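Local coordinates for protein galactose mutarotase related enzyme (Lactobacillus casei, PDB 3Q1N) that probably binds carbohydrate and may act as an isomerase of the aldose 1-epimerase (galactose mutarotase) family, at residues H225-P237 with G282-H294. Residues are numbered along the deposited sequence; the frame is centred on the assembly and turned at random.
Sequences HDHSITLDISDFP and GANKQLALKVELH. With EDO (1,2-ethanediol), chain P; EDO (1,2-ethanediol), chain R.
Leu287, in one of its two conformers, lays CB against Phe236 CZ (3.9 Å), and Leu289 CD2 reaches Phe236 CE1 from further along the strand. Between them, Ala288 N donates to the anti lone pair of Asp235 OD2 (2.8 Å), Ala288 O lies at the edge of the Phe236 ring, and a water bridges that oxygen to Asp235 N, tying the type I turn Ile233–Phe236 to the strand. At Lys290 regular antiparallel pairing with Asp232 begins, joining strands 284-293 and 229-232 as neighbours in the large antiparallel sheet of this galactose mutarotase-like beta-sandwich. Val291 CG2 packs alongside Leu231 CD2 (3.8 Å) on the buried face. Glu292, paired with Thr230, stands on the other face; its CG anti to the carbonyl carbon (chi1 -49°) and extended chain bring OE2 to 2.6 Å from Asp232 OD1, carboxylate planes 83° apart. Lys217 also salt-bridges OE2; a leucine here would probably leave that lysine without its carboxylate mate. Leu293 CD2 meets Ile229 CG2. At the C-terminus, the carboxylate O of His294 takes a nearly straight hydrogen bond (172°) from His227 ND1, in the plane of that ring, whose NE2 is hydrogen-bonded to Asp29.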
ATOM      1  N   HIS A 225      -9.984  -6.237  21.238  1.00 22.73           N
ATOM      2  CA  HIS A 225      -9.195  -7.254  20.553  1.00 22.60           C
ATOM      3  C   HIS A 225      -7.739  -7.182  20.889  1.00 23.80           C
ATOM      4  O   HIS A 225      -7.144  -6.102  20.880  1.00 24.14           O
ATOM      5  CB  HIS A 225      -9.393  -7.141  19.044  1.00 21.73           C
ATOM      6  CG  HIS A 225     -10.778  -7.477  18.650  1.00 21.89           C
ATOM      7  ND1 HIS A 225     -11.168  -8.772  18.408  1.00 23.53           N
ATOM      8  CD2 HIS A 225     -11.899  -6.724  18.601  1.00 21.79           C
ATOM      9  CE1 HIS A 225     -12.472  -8.801  18.216  1.00 23.80           C
ATOM     10  NE2 HIS A 225     -12.940  -7.568  18.326  1.00 22.23           N
ATOM     11  N   ASP A 226      -7.170  -8.357  21.117  1.00 25.01           N
ATOM     12  CA  ASP A 226      -5.805  -8.490  21.634  1.00 26.73           C
ATOM     13  C   ASP A 226      -4.773  -7.974  20.684  1.00 25.92           C
ATOM     14  O   ASP A 226      -3.803  -7.304  21.108  1.00 27.17           O
ATOM     15  CB  ASP A 226      -5.471  -9.968  21.935  1.00 27.60           C
ATOM     16  CG  ASP A 226      -6.051 -10.458  23.251  1.00 30.08           C
ATOM     17  OD1 ASP A 226      -6.687  -9.664  23.983  1.00 35.25           O
ATOM     18  OD2 ASP A 226      -5.905 -11.664  23.544  1.00 33.08           O
ATOM     19  N   HIS A 227      -4.907  -8.313  19.403  1.00 24.66           N
ATOM     20  CA  HIS A 227      -3.875  -7.993  18.460  1.00 23.86           C
ATOM     21  C   HIS A 227      -4.193  -6.626  17.806  1.00 23.80           C
ATOM     22  O   HIS A 227      -5.361  -6.242  17.550  1.00 24.66           O
ATOM     23  CB  HIS A 227      -3.700  -9.111  17.407  1.00 23.08           C
ATOM     24  CG  HIS A 227      -3.150 -10.385  17.981  1.00 24.91           C
ATOM     25  ND1 HIS A 227      -1.841 -10.497  18.405  1.00 23.33           N
ATOM     26  CD2 HIS A 227      -3.735 -11.582  18.240  1.00 23.79           C
ATOM     27  CE1 HIS A 227      -1.648 -11.707  18.900  1.00 25.66           C
ATOM     28  NE2 HIS A 227      -2.781 -12.385  18.810  1.00 25.76           N
ATOM     29  N   SER A 228      -3.163  -5.847  17.654  1.00 21.69           N
ATOM     30  CA  SER A 228      -3.223  -4.626  16.877  1.00 20.49           C
ATOM     31  C   SER A 228      -1.925  -4.593  16.109  1.00 19.32           C
ATOM     32  O   SER A 228      -1.022  -5.403  16.356  1.00 18.34           O
ATOM     33  CB  SER A 228      -3.325  -3.412  17.785  1.00 21.24           C
ATOM     34  OG  SER A 228      -2.244  -3.313  18.689  1.00 22.10           O
ATOM     35  N   ILE A 229      -1.860  -3.692  15.128  1.00 17.43           N
ATOM     36  CA  ILE A 229      -0.625  -3.397  14.403  1.00 16.45           C
ATOM     37  C   ILE A 229      -0.409  -1.903  14.343  1.00 16.30           C
ATOM     38  O   ILE A 229      -1.356  -1.141  14.451  1.00 15.66           O
ATOM     39  CB  ILE A 229      -0.649  -3.921  12.961  1.00 17.23           C
ATOM     40  CG1 ILE A 229      -1.779  -3.266  12.129  1.00 17.60           C
ATOM     41  CG2 ILE A 229      -0.795  -5.457  13.004  1.00 16.62           C
ATOM     42  CD1 ILE A 229      -1.346  -2.175  11.192  1.00 19.22           C
ATOM     43  N   THR A 230       0.858  -1.530  14.229  1.00 16.18           N
ATOM     44  CA  THR A 230       1.259  -0.146  14.039  1.00 16.76           C
ATOM     45  C   THR A 230       2.181  -0.085  12.816  1.00 17.07           C
ATOM     46  O   THR A 230       3.146  -0.863  12.711  1.00 16.79           O
ATOM     47  CB  THR A 230       1.984   0.404  15.264  1.00 17.40           C
ATOM     48  OG1 THR A 230       1.080   0.378  16.370  1.00 16.51           O
ATOM     49  CG2 THR A 230       2.477   1.874  15.026  1.00 17.80           C
ATOM     50  N   LEU A 231       1.869   0.816  11.900  1.00 16.00           N
ATOM     51  CA  LEU A 231       2.682   1.086  10.714  1.00 15.98           C
ATOM     52  C   LEU A 231       3.609   2.258  10.970  1.00 15.82           C
ATOM     53  O   LEU A 231       3.182   3.318  11.417  1.00 15.08           O
ATOM     54  CB  LEU A 231       1.815   1.365   9.490  1.00 15.97           C
ATOM     55  CG  LEU A 231       0.886   0.260   9.006  1.00 17.53           C
ATOM     56  CD1 LEU A 231       0.180   0.631   7.698  1.00 17.85           C
ATOM     57  CD2 LEU A 231       1.568  -1.108   8.835  1.00 18.25           C
ATOM     58  N   ASP A 232       4.909   2.032  10.801  1.00 15.83           N
ATOM     59  CA  ASP A 232       5.915   3.081  10.893  1.00 17.03           C
ATOM     60  C   ASP A 232       6.151   3.545   9.453  1.00 16.57           C
ATOM     61  O   ASP A 232       6.698   2.819   8.655  1.00 16.94           O
ATOM     62  CB  ASP A 232       7.213   2.543  11.514  1.00 17.44           C
ATOM     63  CG  ASP A 232       7.005   2.002  12.948  1.00 21.12           C
ATOM     64  OD1 ASP A 232       5.907   2.147  13.522  1.00 23.84           O
ATOM     65  OD2 ASP A 232       7.933   1.391  13.480  1.00 26.26           O
ATOM     66  N   ILE A 233       5.694   4.743   9.127  1.00 17.37           N
ATOM     67  CA  ILE A 233       5.560   5.162   7.699  1.00 17.16           C
ATOM     68  C   ILE A 233       5.986   6.618   7.450  1.00 17.54           C
ATOM     69  O   ILE A 233       5.473   7.281   6.554  1.00 16.67           O
ATOM     70  CB  ILE A 233       4.106   4.860   7.194  1.00 17.77           C
ATOM     71  CG1 ILE A 233       3.074   5.238   8.237  1.00 19.62           C
ATOM     72  CG2 ILE A 233       3.970   3.376   6.882  1.00 19.00           C
ATOM     73  CD1 ILE A 233       2.970   6.671   8.522  1.00 19.27           C
ATOM     74  N   SER A 234       6.983   7.114   8.173  1.00 18.06           N
ATOM     75  CA  SER A 234       7.448   8.503   7.968  0.50 18.19           C
ATOM     76  C   SER A 234       7.843   8.740   6.516  1.00 18.53           C
ATOM     77  O   SER A 234       7.666   9.841   5.990  1.00 18.77           O
ATOM     78  CB  SER A 234       8.641   8.849   8.864  0.50 18.31           C
ATOM     79  OG  SER A 234       8.297   8.882  10.243  0.50 18.52           O
ATOM     80  N   ASP A 235       8.424   7.723   5.875  1.00 17.42           N
ATOM     81  CA  ASP A 235       8.888   7.852   4.491  1.00 17.60           C
ATOM     82  C   ASP A 235       7.775   7.970   3.448  1.00 17.59           C
ATOM     83  O   ASP A 235       8.041   8.361   2.297  1.00 18.27           O
ATOM     84  CB  ASP A 235       9.759   6.641   4.086  1.00 17.14           C
ATOM     85  CG  ASP A 235      11.133   6.620   4.738  1.00 19.64           C
ATOM     86  OD1 ASP A 235      11.507   7.559   5.474  1.00 20.32           O
ATOM     87  OD2 ASP A 235      11.863   5.615   4.555  1.00 20.43           O
ATOM     88  N   PHE A 236       6.558   7.560   3.791  1.00 16.86           N
ATOM     89  CA  PHE A 236       5.443   7.496   2.847  1.00 16.19           C
ATOM     90  C   PHE A 236       4.554   8.715   3.101  1.00 16.96           C
ATOM     91  O   PHE A 236       4.052   8.875   4.206  1.00 17.38           O
ATOM     92  CB  PHE A 236       4.662   6.183   3.018  1.00 15.75           C
ATOM     93  CG  PHE A 236       5.360   4.983   2.445  1.00 16.26           C
ATOM     94  CD1 PHE A 236       6.369   4.334   3.142  1.00 16.26           C
ATOM     95  CD2 PHE A 236       5.060   4.543   1.180  1.00 15.48           C
ATOM     96  CE1 PHE A 236       7.026   3.259   2.590  1.00 16.53           C
ATOM     97  CE2 PHE A 236       5.692   3.488   0.621  1.00 16.72           C
ATOM     98  CZ  PHE A 236       6.736   2.838   1.332  1.00 18.06           C
ATOM     99  N   PRO A 237       4.379   9.589   2.104  1.00 14.99           N
ATOM    100  CA  PRO A 237       3.627  10.821   2.349  1.00 15.85           C
ATOM    101  C   PRO A 237       2.164  10.606   2.631  1.00 15.67           C
ATOM    102  O   PRO A 237       1.562  11.397   3.354  1.00 16.94           O
ATOM    103  CB  PRO A 237       3.842  11.648   1.077  1.00 16.35           C
ATOM    104  CG  PRO A 237       4.236  10.670   0.035  1.00 16.34           C
ATOM    105  CD  PRO A 237       4.991   9.552   0.765  1.00 15.73           C
ATOM    106  N   GLY A 282      19.681   6.858 -13.848  1.00 14.18           N
ATOM    107  CA  GLY A 282      20.502   6.142 -12.900  1.00 14.52           C
ATOM    108  C   GLY A 282      20.260   6.430 -11.432  1.00 14.93           C
ATOM    109  O   GLY A 282      20.916   5.816 -10.576  1.00 16.30           O
ATOM    110  N   ALA A 283      19.344   7.348 -11.106  1.00 14.17           N
ATOM    111  CA  ALA A 283      19.078   7.662  -9.709  1.00 13.88           C
ATOM    112  C   ALA A 283      18.154   6.615  -9.083  1.00 14.05           C
ATOM    113  O   ALA A 283      17.487   5.856  -9.754  1.00 14.48           O
ATOM    114  CB  ALA A 283      18.466   9.068  -9.555  1.00 14.01           C
ATOM    115  N   ASN A 284      18.161   6.589  -7.755  1.00 14.19           N
ATOM    116  CA  ASN A 284      17.280   5.693  -7.014  1.00 14.32           C
ATOM    117  C   ASN A 284      16.543   6.437  -5.912  1.00 14.31           C
ATOM    118  O   ASN A 284      16.992   7.489  -5.416  1.00 13.82           O
ATOM    119  CB  ASN A 284      18.025   4.474  -6.470  1.00 14.81           C
ATOM    120  CG  ASN A 284      18.910   4.814  -5.280  1.00 18.20           C
ATOM    121  OD1 ASN A 284      18.440   4.898  -4.138  1.00 17.97           O
ATOM    122  ND2 ASN A 284      20.228   5.074  -5.555  1.00 20.01           N
ATOM    123  N   LYS A 285      15.406   5.882  -5.530  1.00 13.97           N
ATOM    124  CA  LYS A 285      14.682   6.328  -4.325  1.00 13.77           C
ATOM    125  C   LYS A 285      14.573   5.147  -3.403  1.00 14.40           C
ATOM    126  O   LYS A 285      14.132   4.086  -3.828  1.00 13.87           O
ATOM    127  CB  LYS A 285      13.258   6.763  -4.678  1.00 14.48           C
ATOM    128  CG  LYS A 285      12.451   7.327  -3.508  1.00 17.98           C
ATOM    129  CD  LYS A 285      13.028   8.635  -3.031  1.00 22.92           C
ATOM    130  CE  LYS A 285      12.462   9.065  -1.691  1.00 26.32           C
ATOM    131  NZ  LYS A 285      12.930  10.494  -1.507  1.00 27.95           N
ATOM    132  N   GLN A 286      14.850   5.382  -2.120  1.00 14.77           N
ATOM    133  CA  GLN A 286      14.686   4.340  -1.119  1.00 16.38           C
ATOM    134  C   GLN A 286      13.601   4.746  -0.117  1.00 16.12           C
ATOM    135  O   GLN A 286      13.570   5.920   0.321  1.00 17.45           O
ATOM    136  CB  GLN A 286      16.009   4.065  -0.406  1.00 16.94           C
ATOM    137  CG  GLN A 286      17.026   3.439  -1.353  1.00 20.14           C
ATOM    138  CD  GLN A 286      18.375   3.186  -0.752  1.00 23.22           C
ATOM    139  OE1 GLN A 286      18.492   2.657   0.374  1.00 25.65           O
ATOM    140  NE2 GLN A 286      19.414   3.512  -1.504  1.00 23.34           N
ATOM    141  N   LEU A 287      12.752   3.789   0.245  1.00 16.20           N
ATOM    142  CA  LEU A 287      11.662   3.980   1.198  0.50 16.54           C
ATOM    143  C   LEU A 287      11.678   2.808   2.169  1.00 16.37           C
ATOM    144  O   LEU A 287      11.924   1.678   1.741  1.00 16.83           O
ATOM    145  CB  LEU A 287      10.324   4.004   0.466  0.50 16.99           C
ATOM    146  CG  LEU A 287      10.115   5.089  -0.599  0.50 17.78           C
ATOM    147  CD1 LEU A 287       8.862   4.825  -1.415  0.50 19.45           C
ATOM    148  CD2 LEU A 287      10.038   6.465   0.070  0.50 18.20           C
ATOM    149  N   ALA A 288      11.424   3.070   3.444  1.00 15.69           N
ATOM    150  CA  ALA A 288      11.337   1.997   4.432  1.00 16.68           C
ATOM    151  C   ALA A 288      10.023   2.086   5.168  1.00 16.14           C
ATOM    152  O   ALA A 288       9.448   3.160   5.293  1.00 16.39           O
ATOM    153  CB  ALA A 288      12.484   2.065   5.405  1.00 16.66           C
ATOM    154  N   LEU A 289       9.531   0.944   5.633  1.00 16.20           N
ATOM    155  CA  LEU A 289       8.430   0.911   6.608  1.00 16.63           C
ATOM    156  C   LEU A 289       8.624  -0.244   7.588  1.00 16.66           C
ATOM    157  O   LEU A 289       9.435  -1.149   7.349  1.00 16.84           O
ATOM    158  CB  LEU A 289       7.061   0.799   5.926  1.00 17.29           C
ATOM    159  CG  LEU A 289       6.695  -0.391   5.034  1.00 18.37           C
ATOM    160  CD1 LEU A 289       6.150  -1.566   5.833  1.00 19.99           C
ATOM    161  CD2 LEU A 289       5.694   0.033   3.934  1.00 18.31           C
ATOM    162  N   LYS A 290       7.870  -0.204   8.690  1.00 16.53           N
ATOM    163  CA  LYS A 290       7.759  -1.342   9.582  1.00 17.20           C
ATOM    164  C   LYS A 290       6.293  -1.597   9.885  1.00 16.65           C
ATOM    165  O   LYS A 290       5.498  -0.655   9.992  1.00 17.17           O
ATOM    166  CB  LYS A 290       8.499  -1.121  10.902  1.00 18.34           C
ATOM    167  CG  LYS A 290       9.992  -0.752  10.769  1.00 22.81           C
ATOM    168  CD  LYS A 290      10.690  -0.638  12.160  1.00 27.41           C
ATOM    169  CE  LYS A 290      12.176  -0.292  11.963  1.00 31.13           C
ATOM    170  NZ  LYS A 290      12.894  -0.183  13.285  1.00 35.39           N
ATOM    171  N   VAL A 291       5.954  -2.873   9.993  1.00 16.31           N
ATOM    172  CA  VAL A 291       4.639  -3.297  10.492  1.00 16.10           C
ATOM    173  C   VAL A 291       4.941  -3.841  11.896  1.00 16.46           C
ATOM    174  O   VAL A 291       5.538  -4.902  12.027  1.00 16.57           O
ATOM    175  CB  VAL A 291       4.010  -4.366   9.599  1.00 16.49           C
ATOM    176  CG1 VAL A 291       2.559  -4.658  10.065  1.00 15.31           C
ATOM    177  CG2 VAL A 291       4.031  -3.926   8.104  1.00 16.47           C
ATOM    178  N   GLU A 292       4.632  -3.083  12.926  1.00 16.07           N
ATOM    179  CA  GLU A 292       4.797  -3.566  14.296  1.00 16.63           C
ATOM    180  C   GLU A 292       3.648  -4.506  14.623  1.00 16.85           C
ATOM    181  O   GLU A 292       2.473  -4.177  14.385  1.00 17.57           O
ATOM    182  CB  GLU A 292       4.816  -2.449  15.311  1.00 17.80           C
ATOM    183  CG  GLU A 292       5.753  -1.277  14.988  1.00 19.47           C
ATOM    184  CD  GLU A 292       5.741  -0.197  16.065  1.00 23.42           C
ATOM    185  OE1 GLU A 292       5.184  -0.397  17.169  1.00 23.68           O
ATOM    186  OE2 GLU A 292       6.303   0.879  15.799  1.00 26.51           O
ATOM    187  N   LEU A 293       3.991  -5.695  15.122  1.00 16.90           N
ATOM    188  CA  LEU A 293       3.027  -6.775  15.311  1.00 17.09           C
ATOM    189  C   LEU A 293       2.756  -6.931  16.811  1.00 18.85           C
ATOM    190  O   LEU A 293       3.615  -7.433  17.531  1.00 19.10           O
ATOM    191  CB  LEU A 293       3.592  -8.045  14.700  1.00 16.80           C
ATOM    192  CG  LEU A 293       3.781  -7.985  13.183  1.00 15.20           C
ATOM    193  CD1 LEU A 293       4.348  -9.336  12.711  1.00 17.08           C
ATOM    194  CD2 LEU A 293       2.412  -7.609  12.451  1.00 14.49           C
ATOM    195  N   HIS A 294       1.593  -6.444  17.260  1.00 19.71           N
ATOM    196  CA  HIS A 294       1.196  -6.409  18.670  0.50 20.79           C
ATOM    197  C   HIS A 294       0.096  -7.421  18.881  1.00 21.97           C
ATOM    198  O   HIS A 294      -0.121  -8.384  18.146  1.00 21.87           O
ATOM    199  CB  HIS A 294       0.551  -5.076  19.102  0.50 20.57           C
ATOM    200  CG  HIS A 294       1.302  -3.839  18.742  0.50 20.15           C
ATOM    201  ND1 HIS A 294       0.725  -2.820  18.006  0.50 21.75           N
ATOM    202  CD2 HIS A 294       2.530  -3.404  19.093  0.50 19.68           C
ATOM    203  CE1 HIS A 294       1.589  -1.831  17.886  0.50 19.92           C
ATOM    204  NE2 HIS A 294       2.689  -2.155  18.539  0.50 20.94           N
ATOM    205  OXT HIS A 294      -0.687  -7.222  19.806  1.00 25.30           O
TER
HETATM  206  C1  EDO P 308      -9.176  -7.711  26.048  1.00 40.88           C
HETATM  207  O1  EDO P 308      -8.578  -6.502  26.554  1.00 41.01           O
HETATM  208  C2  EDO P 308      -9.218  -7.628  24.533  1.00 41.06           C
HETATM  209  O2  EDO P 308      -8.011  -7.028  24.020  1.00 40.30           O
HETATM  210  C1  EDO R 310      16.087   4.685   3.405  1.00 52.94           C
HETATM  211  O1  EDO R 310      15.569   3.345   3.425  1.00 53.05           O
HETATM  212  C2  EDO R 310      14.965   5.668   3.738  1.00 52.39           C
HETATM  213  O2  EDO R 310      14.368   5.327   5.001  1.00 51.46           O
HETATM  214  O   HOH W   1      -1.640  -8.980  21.466  1.00 36.54           O
HETATM  215  O   HOH W   2       8.989   5.123   7.011  1.00 23.82           O